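Local coordinates for protein L-lysine 6-monooxygenase involved in desferrioxamine biosynthesis (Erwinia amylovora CFBP1430, PDB 5O8P) that binds FAD and uses NADPH in siderophore biosynthesis, probably N-hydroxylating one amine of cadaverine on the way to desferrioxamine, at residues 126-129 with 134-137. Residues are numbered along the deposited sequence; the frame is centred on the assembly and turned at random.
Sequences VSYD and CYRV
Asp129 and Arg136 form a salt bridge across the end of a beta hairpin whose antiparallel strands, 121-129 and 134-141, lie in the mixed sheet of the FAD-binding domain. NH2 of Arg136 points almost straight at OD2 of Asp129 (2.6 Å, N-H...O angle 175°). OD2 lies in the guanidinium plane, but NH2 meets it on the anti side and somewhat out of the carboxylate plane, and the two flat groups are well inclined to each other. A bend about the CG-CD bond of the arginine (chi3 -57°) turns the guanidinium toward Asp129, where NE adds a weak bond to the same OD2. Each charged group has a second partner: NH1 of Arg136 pairs with Glu149, and OD1 of Asp129 accepts a hydrogen bond from the backbone N of Leu132 in the connecting loop.

Beneath this bridge, Ser127 and Arg136 form a hydrogen-bonded pair, with Ser127 N to Arg136 O at 3.0 Å and Arg136 N to Ser127 O at 2.8 Å. Asp129 N also reaches Cys134 O, at 2.9 Å.

The other sheet face carries Val126, Tyr128, Tyr135 and Val137. Val126 CG1 meets Val137 CG2 at 4.2 Å, and Leu155 of strand 155-157 packs against both valines. Arg356 bonds to Tyr135 OH and makes a cation-pi contact with Tyr128. These tyrosines form an edge-to-face pair, planes at 58°, with Tyr128 CD1 poised 3.6 Å above the centre of the Tyr135 ring.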
loop_
_atom_site.group_PDB
_atom_site.type_symbol
_atom_site.label_atom_id
_atom_site.label_comp_id
_atom_site.label_asym_id
_atom_site.label_seq_id
_atom_site.Cartn_x
_atom_site.Cartn_y
_atom_site.Cartn_z
ATOM N N VAL B 126 10.383 41.126 -29.917
ATOM C CA VAL B 126 11.365 41.525 -28.916
ATOM C C VAL B 126 12.632 41.936 -29.644
ATOM O O VAL B 126 12.988 41.331 -30.646
ATOM C CB VAL B 126 11.692 40.377 -27.932
ATOM C CG1 VAL B 126 12.684 40.840 -26.883
ATOM C CG2 VAL B 126 10.430 39.858 -27.260
ATOM N N SER B 127 13.307 42.957 -29.137
ATOM C CA SER B 127 14.537 43.453 -29.745
ATOM C C SER B 127 15.447 44.050 -28.681
ATOM O O SER B 127 14.980 44.404 -27.591
ATOM C CB SER B 127 14.205 44.495 -30.816
ATOM O OG SER B 127 13.327 45.482 -30.298
ATOM N N TYR B 128 16.742 44.128 -28.998
ATOM C CA TYR B 128 17.737 44.719 -28.103
ATOM C C TYR B 128 18.052 46.128 -28.542
ATOM O O TYR B 128 18.532 46.345 -29.652
ATOM C CB TYR B 128 19.035 43.903 -28.069
ATOM C CG TYR B 128 20.028 44.392 -27.022
ATOM C CD1 TYR B 128 19.742 44.276 -25.659
ATOM C CD2 TYR B 128 21.232 44.999 -27.388
ATOM C CE1 TYR B 128 20.616 44.721 -24.688
ATOM C CE2 TYR B 128 22.125 45.453 -26.420
ATOM C CZ TYR B 128 21.811 45.310 -25.068
ATOM O OH TYR B 128 22.691 45.753 -24.106
ATOM N N ASP B 129 17.793 47.075 -27.653
ATOM C CA ASP B 129 18.077 48.485 -27.893
ATOM C C ASP B 129 19.533 48.790 -27.551
ATOM O O ASP B 129 19.890 48.823 -26.376
ATOM C CB ASP B 129 17.131 49.324 -27.038
ATOM C CG ASP B 129 17.061 50.757 -27.482
ATOM O OD1 ASP B 129 18.140 51.422 -27.583
ATOM O OD2 ASP B 129 15.901 51.193 -27.711
ATOM N N CYS B 134 19.184 47.688 -23.212
ATOM C CA CYS B 134 18.189 46.799 -22.623
ATOM C C CYS B 134 17.260 46.194 -23.689
ATOM O O CYS B 134 17.402 46.477 -24.878
ATOM C CB CYS B 134 17.384 47.565 -21.575
ATOM S SG CYS B 134 16.093 48.615 -22.276
ATOM N N TYR B 135 16.326 45.347 -23.251
ATOM C CA TYR B 135 15.401 44.653 -24.158
ATOM C C TYR B 135 14.060 45.391 -24.258
ATOM O O TYR B 135 13.534 45.919 -23.268
ATOM C CB TYR B 135 15.212 43.186 -23.739
ATOM C CG TYR B 135 16.445 42.342 -24.024
ATOM C CD1 TYR B 135 16.673 41.811 -25.294
ATOM C CD2 TYR B 135 17.397 42.112 -23.036
ATOM C CE1 TYR B 135 17.812 41.061 -25.574
ATOM C CE2 TYR B 135 18.542 41.371 -23.301
ATOM C CZ TYR B 135 18.750 40.841 -24.571
ATOM O OH TYR B 135 19.890 40.103 -24.815
ATOM N N ARG B 136 13.524 45.423 -25.474
ATOM C CA ARG B 136 12.280 46.123 -25.787
ATOM C C ARG B 136 11.286 45.080 -26.241
ATOM O O ARG B 136 11.516 44.435 -27.253
ATOM C CB ARG B 136 12.557 47.138 -26.904
ATOM C CG ARG B 136 11.359 47.877 -27.450
ATOM C CD ARG B 136 11.772 48.883 -28.530
ATOM N NE ARG B 136 12.761 49.843 -28.021
ATOM C CZ ARG B 136 12.481 50.882 -27.230
ATOM N NH1 ARG B 136 11.225 51.146 -26.829
ATOM N NH2 ARG B 136 13.480 51.672 -26.824
ATOM N N VAL B 137 10.196 44.922 -25.500
ATOM C CA VAL B 137 9.192 43.864 -25.736
ATOM C C VAL B 137 7.896 44.498 -26.228
ATOM O O VAL B 137 7.242 45.200 -25.464
ATOM C CB VAL B 137 8.895 43.102 -24.419
ATOM C CG1 VAL B 137 7.765 42.094 -24.587
ATOM C CG2 VAL B 137 10.154 42.431 -23.907
#